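Local coordinates for protein diaminopimelate decarboxylase (Phaeodactylum tricornutum, PDB 7JPJ) that probably decarboxylates diaminopimelate, the last step of lysine biosynthesis, as a pyridoxal 5'-phosphate-dependent enzyme that forms an obligate dimer, at residues A96-F110 with M116-R130. Numbering follows the deposited sequence.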
loop_
_atom_site.group_PDB
_atom_site.type_symbol
_atom_site.label_atom_id
_atom_site.label_comp_id
_atom_site.label_asym_id
_atom_site.label_seq_id
_atom_site.Cartn_x
_atom_site.Cartn_y
_atom_site.Cartn_z
ATOM N N ALA A 96 -14.727 26.517 -3.664
ATOM C CA ALA A 96 -15.589 25.349 -3.819
ATOM C C ALA A 96 -15.986 25.130 -5.274
ATOM O O ALA A 96 -16.033 23.988 -5.745
ATOM C CB ALA A 96 -16.828 25.495 -2.938
ATOM N N GLU A 97 -16.267 26.212 -6.004
ATOM C CA GLU A 97 -16.723 26.094 -7.386
ATOM C C GLU A 97 -15.676 25.468 -8.299
ATOM O O GLU A 97 -16.029 24.963 -9.371
ATOM C CB GLU A 97 -17.124 27.466 -7.940
ATOM C CG GLU A 97 -17.768 28.409 -6.933
ATOM C CD GLU A 97 -16.753 29.072 -6.012
ATOM O OE1 GLU A 97 -16.901 28.943 -4.774
ATOM O OE2 GLU A 97 -15.806 29.708 -6.529
ATOM N N ASN A 98 -14.404 25.496 -7.911
ATOM C CA ASN A 98 -13.343 24.895 -8.706
ATOM C C ASN A 98 -13.171 23.408 -8.429
ATOM O O ASN A 98 -12.287 22.782 -9.025
ATOM C CB ASN A 98 -12.013 25.617 -8.460
ATOM C CG ASN A 98 -12.015 27.042 -8.978
ATOM O OD1 ASN A 98 -13.070 27.650 -9.166
ATOM N ND2 ASN A 98 -10.825 27.581 -9.217
ATOM N N ILE A 99 -13.985 22.831 -7.551
ATOM C CA ILE A 99 -13.892 21.423 -7.188
ATOM C C ILE A 99 -15.089 20.689 -7.771
ATOM O O ILE A 99 -16.225 21.170 -7.678
ATOM C CB ILE A 99 -13.829 21.238 -5.661
ATOM C CG1 ILE A 99 -12.754 22.143 -5.054
ATOM C CG2 ILE A 99 -13.568 19.781 -5.312
ATOM C CD1 ILE A 99 -12.696 22.095 -3.541
ATOM N N SER A 100 -14.833 19.534 -8.379
ATOM C CA SER A 100 -15.875 18.602 -8.780
ATOM C C SER A 100 -15.649 17.281 -8.058
ATOM O O SER A 100 -14.505 16.850 -7.882
ATOM C CB SER A 100 -15.892 18.390 -10.300
ATOM O OG SER A 100 -14.793 17.605 -10.723
ATOM N N LEU A 101 -16.737 16.643 -7.632
ATOM C CA LEU A 101 -16.675 15.440 -6.803
ATOM C C LEU A 101 -17.159 14.235 -7.603
ATOM O O LEU A 101 -18.336 14.157 -7.973
ATOM C CB LEU A 101 -17.503 15.616 -5.532
ATOM C CG LEU A 101 -17.732 14.373 -4.672
ATOM C CD1 LEU A 101 -16.412 13.791 -4.184
ATOM C CD2 LEU A 101 -18.645 14.696 -3.501
ATOM N N SER A 102 -16.248 13.301 -7.865
ATOM C CA SER A 102 -16.563 12.012 -8.473
ATOM C C SER A 102 -16.011 10.934 -7.550
ATOM O O SER A 102 -14.793 10.732 -7.488
ATOM C CB SER A 102 -15.969 11.891 -9.876
ATOM O OG SER A 102 -15.984 13.138 -10.551
ATOM N N THR A 103 -16.897 10.247 -6.832
ATOM C CA THR A 103 -16.481 9.364 -5.755
ATOM C C THR A 103 -17.239 8.047 -5.833
ATOM O O THR A 103 -18.359 7.981 -6.345
ATOM C CB THR A 103 -16.707 10.025 -4.382
ATOM O OG1 THR A 103 -16.277 9.142 -3.341
ATOM C CG2 THR A 103 -18.177 10.368 -4.180
ATOM N N GLN A 104 -16.601 6.989 -5.326
ATOM C CA GLN A 104 -17.271 5.712 -5.128
ATOM C C GLN A 104 -18.149 5.708 -3.886
ATOM O O GLN A 104 -19.065 4.887 -3.791
ATOM C CB GLN A 104 -16.244 4.580 -5.017
ATOM C CG GLN A 104 -15.561 4.208 -6.324
ATOM C CD GLN A 104 -16.425 3.325 -7.204
ATOM O OE1 GLN A 104 -17.353 3.800 -7.854
ATOM N NE2 GLN A 104 -16.122 2.033 -7.229
ATOM N N GLU A 105 -17.891 6.612 -2.941
ATOM C CA GLU A 105 -18.584 6.659 -1.655
ATOM C C GLU A 105 -19.075 8.087 -1.438
ATOM O O GLU A 105 -18.295 8.970 -1.068
ATOM C CB GLU A 105 -17.660 6.208 -0.527
ATOM C CG GLU A 105 -18.195 6.420 0.877
ATOM C CD GLU A 105 -17.165 6.079 1.939
ATOM O OE1 GLU A 105 -16.131 5.469 1.590
ATOM O OE2 GLU A 105 -17.384 6.418 3.123
ATOM N N LEU A 106 -20.359 8.314 -1.676
ATOM C CA LEU A 106 -20.938 9.636 -1.462
ATOM C C LEU A 106 -20.938 9.955 0.028
ATOM O O LEU A 106 -21.545 9.212 0.809
ATOM C CB LEU A 106 -22.355 9.694 -2.026
ATOM C CG LEU A 106 -22.954 11.083 -2.258
ATOM C CD1 LEU A 106 -22.044 11.925 -3.135
ATOM C CD2 LEU A 106 -24.339 10.975 -2.875
ATOM N N PRO A 107 -20.277 11.024 0.467
ATOM C CA PRO A 107 -20.199 11.299 1.905
ATOM C C PRO A 107 -21.551 11.685 2.480
ATOM O O PRO A 107 -22.429 12.202 1.784
ATOM C CB PRO A 107 -19.208 12.464 1.989
ATOM C CG PRO A 107 -19.339 13.150 0.673
ATOM C CD PRO A 107 -19.601 12.060 -0.331
ATOM N N GLU A 108 -21.711 11.428 3.783
ATOM C CA GLU A 108 -22.969 11.742 4.447
ATOM C C GLU A 108 -23.238 13.240 4.498
ATOM O O GLU A 108 -24.382 13.640 4.737
ATOM C CB GLU A 108 -22.985 11.162 5.864
ATOM C CG GLU A 108 -24.393 10.944 6.427
ATOM C CD GLU A 108 -24.445 10.988 7.952
ATOM O OE1 GLU A 108 -24.504 12.103 8.517
ATOM O OE2 GLU A 108 -24.439 9.907 8.583
ATOM N N ASP A 109 -22.220 14.073 4.274
ATOM C CA ASP A 109 -22.364 15.524 4.283
ATOM C C ASP A 109 -22.224 16.121 2.883
ATOM O O ASP A 109 -21.697 17.226 2.720
ATOM C CB ASP A 109 -21.348 16.152 5.238
ATOM C CG ASP A 109 -19.914 15.963 4.772
ATOM O OD1 ASP A 109 -19.621 14.909 4.166
ATOM O OD2 ASP A 109 -19.083 16.869 5.008
ATOM N N PHE A 110 -22.692 15.399 1.863
ATOM C CA PHE A 110 -22.558 15.891 0.495
ATOM C C PHE A 110 -23.373 17.161 0.278
ATOM O O PHE A 110 -22.951 18.060 -0.459
ATOM C CB PHE A 110 -22.974 14.805 -0.498
ATOM C CG PHE A 110 -24.459 14.594 -0.581
ATOM C CD1 PHE A 110 -25.104 13.773 0.329
ATOM C CD2 PHE A 110 -25.213 15.219 -1.564
ATOM C CE1 PHE A 110 -26.468 13.577 0.262
ATOM C CE2 PHE A 110 -26.585 15.027 -1.634
ATOM C CZ PHE A 110 -27.211 14.204 -0.719
ATOM N N MET A 116 -21.971 24.902 -0.760
ATOM C CA MET A 116 -20.861 25.839 -0.861
ATOM C C MET A 116 -20.422 26.092 -2.298
ATOM O O MET A 116 -19.647 27.025 -2.532
ATOM C CB MET A 116 -19.672 25.335 -0.041
ATOM C CG MET A 116 -19.744 25.685 1.432
ATOM S SD MET A 116 -18.465 24.861 2.404
ATOM C CE MET A 116 -18.541 23.201 1.739
ATOM N N GLY A 117 -20.888 25.293 -3.255
ATOM C CA GLY A 117 -20.547 25.510 -4.648
ATOM C C GLY A 117 -19.814 24.352 -5.291
ATOM O O GLY A 117 -19.321 24.470 -6.416
ATOM N N VAL A 118 -19.732 23.227 -4.591
ATOM C CA VAL A 118 -19.069 22.042 -5.123
ATOM C C VAL A 118 -19.988 21.370 -6.133
ATOM O O VAL A 118 -21.143 21.051 -5.825
ATOM C CB VAL A 118 -18.686 21.075 -3.992
ATOM C CG1 VAL A 118 -18.207 19.750 -4.564
ATOM C CG2 VAL A 118 -17.621 21.698 -3.102
ATOM N N LYS A 119 -19.477 21.154 -7.342
ATOM C CA LYS A 119 -20.236 20.474 -8.383
ATOM C C LYS A 119 -20.120 18.965 -8.206
ATOM O O LYS A 119 -19.015 18.433 -8.065
ATOM C CB LYS A 119 -19.731 20.890 -9.764
ATOM C CG LYS A 119 -19.693 22.397 -9.981
ATOM C CD LYS A 119 -19.312 22.738 -11.408
ATOM C CE LYS A 119 -19.423 24.232 -11.673
ATOM N NZ LYS A 119 -18.437 25.022 -10.888
ATOM N N LEU A 120 -21.258 18.278 -8.209
ATOM C CA LEU A 120 -21.297 16.839 -7.991
ATOM C C LEU A 120 -21.535 16.110 -9.306
ATOM O O LEU A 120 -22.442 16.464 -10.066
ATOM C CB LEU A 120 -22.389 16.464 -6.987
ATOM C CG LEU A 120 -22.608 14.955 -6.830
ATOM C CD1 LEU A 120 -21.376 14.293 -6.228
ATOM C CD2 LEU A 120 -23.844 14.658 -5.998
ATOM N N ASN A 121 -20.717 15.095 -9.569
ATOM C CA ASN A 121 -20.940 14.166 -10.670
ATOM C C ASN A 121 -21.499 12.879 -10.074
ATOM O O ASN A 121 -20.778 12.138 -9.399
ATOM C CB ASN A 121 -19.650 13.901 -11.444
ATOM C CG ASN A 121 -19.179 15.110 -12.230
ATOM O OD1 ASN A 121 -19.966 16.001 -12.558
ATOM N ND2 ASN A 121 -17.887 15.151 -12.535
ATOM N N ALA A 122 -22.785 12.627 -10.307
ATOM C CA ALA A 122 -23.427 11.420 -9.802
ATOM C C ALA A 122 -22.828 10.195 -10.484
ATOM O O ALA A 122 -22.817 10.105 -11.716
ATOM C CB ALA A 122 -24.933 11.486 -10.033
ATOM N N CYS A 123 -22.334 9.250 -9.687
ATOM C CA CYS A 123 -21.619 8.097 -10.212
ATOM C C CYS A 123 -22.409 6.798 -10.123
ATOM O O CYS A 123 -21.914 5.760 -10.571
ATOM C CB CYS A 123 -20.277 7.941 -9.489
ATOM S SG CYS A 123 -19.129 9.312 -9.799
ATOM N N SER A 124 -23.614 6.822 -9.561
ATOM C CA SER A 124 -24.476 5.647 -9.541
ATOM C C SER A 124 -25.916 6.117 -9.414
ATOM O O SER A 124 -26.187 7.283 -9.119
ATOM C CB SER A 124 -24.114 4.692 -8.401
ATOM O OG SER A 124 -24.393 5.270 -7.137
ATOM N N VAL A 125 -26.842 5.187 -9.649
ATOM C CA VAL A 125 -28.257 5.498 -9.472
ATOM C C VAL A 125 -28.528 5.932 -8.036
ATOM O O VAL A 125 -29.254 6.903 -7.792
ATOM C CB VAL A 125 -29.123 4.293 -9.883
ATOM C CG1 VAL A 125 -30.566 4.484 -9.435
ATOM C CG2 VAL A 125 -29.048 4.082 -11.389
ATOM N N SER A 126 -27.921 5.237 -7.068
ATOM C CA SER A 126 -28.135 5.554 -5.658
ATOM C C SER A 126 -27.733 6.988 -5.338
ATOM O O SER A 126 -28.416 7.674 -4.569
ATOM C CB SER A 126 -27.342 4.588 -4.781
ATOM O OG SER A 126 -27.230 3.324 -5.404
ATOM N N GLN A 127 -26.617 7.454 -5.904
ATOM C CA GLN A 127 -26.157 8.808 -5.613
ATOM C C GLN A 127 -27.077 9.848 -6.233
ATOM O O GLN A 127 -27.372 10.875 -5.610
ATOM C CB GLN A 127 -24.728 9.000 -6.113
ATOM C CG GLN A 127 -23.699 8.183 -5.369
ATOM C CD GLN A 127 -22.288 8.507 -5.802
ATOM O OE1 GLN A 127 -22.077 9.216 -6.787
ATOM N NE2 GLN A 127 -21.310 7.995 -5.064
ATOM N N LEU A 128 -27.531 9.603 -7.462
ATOM C CA LEU A 128 -28.462 10.522 -8.100
ATOM C C LEU A 128 -29.758 10.624 -7.309
ATOM O O LEU A 128 -30.292 11.721 -7.110
ATOM C CB LEU A 128 -28.736 10.069 -9.534
ATOM C CG LEU A 128 -29.352 11.091 -10.487
ATOM C CD1 LEU A 128 -28.477 12.329 -10.571
ATOM C CD2 LEU A 128 -29.551 10.474 -11.859
ATOM N N GLU A 129 -30.274 9.489 -6.834
ATOM C CA GLU A 129 -31.527 9.509 -6.089
ATOM C C GLU A 129 -31.369 10.234 -4.758
ATOM O O GLU A 129 -32.262 10.986 -4.349
ATOM C CB GLU A 129 -32.031 8.083 -5.872
ATOM C CG GLU A 129 -32.580 7.426 -7.128
ATOM C CD GLU A 129 -32.925 5.966 -6.914
ATOM O OE1 GLU A 129 -32.410 5.369 -5.944
ATOM O OE2 GLU A 129 -33.713 5.417 -7.713
ATOM N N ARG A 130 -30.243 10.025 -4.070
ATOM C CA ARG A 130 -29.992 10.757 -2.831
ATOM C C ARG A 130 -29.873 12.253 -3.094
ATOM O O ARG A 130 -30.375 13.072 -2.313
ATOM C CB ARG A 130 -28.729 10.223 -2.151
ATOM C CG ARG A 130 -28.855 8.797 -1.622
ATOM C CD ARG A 130 -27.551 8.315 -1.006
ATOM N NE ARG A 130 -27.178 9.111 0.159
ATOM C CZ ARG A 130 -25.999 9.042 0.769
ATOM N NH1 ARG A 130 -25.067 8.208 0.326
ATOM N NH2 ARG A 130 -25.753 9.811 1.823
HETATM O O HOH W 1 -21.661 6.374 -2.779
#
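L101 pairs with L120 where strands 99-101 and 119-122 run side by side in a parallel beta-alpha-beta unit of the TIM-barrel pyridoxal-binding domain. Helix 110-116 makes the crossover. L101 N donates to K119 O at 2.9 Å, and N121 N donates to L101 O at 3.0 Å. On the sheet face that carries L101 and L120, the two leucines lie side by side and point the same way, and L101 CD2 meets L120 CD1 at 3.9 Å. L106 crosses L120 at about a right angle and lays CD2 against Q127 CB and CG. Q127 leaves its helix with CG beside the backbone N (chi1 -67°) and is extended beyond, which brings its amide to the 103-106 loop. There NE2 donates to T103 O from above the carbonyl plane, and OE1 accepts from C123 N. A leucine in place of Q127 would probably leave T103 O and C123 N without these partners. The polar rim is looser. K119 reaches the exposed E97 with a weak bond from NZ to the backbone O. R130, partly exposed, has L106 CD2 over one guanidinium face, and its plane stands 82° from the F110 ring. Within the tight part, a water donates to Q104 O and accepts from L106 N and, at 2.8 Å, from Q127 NE2.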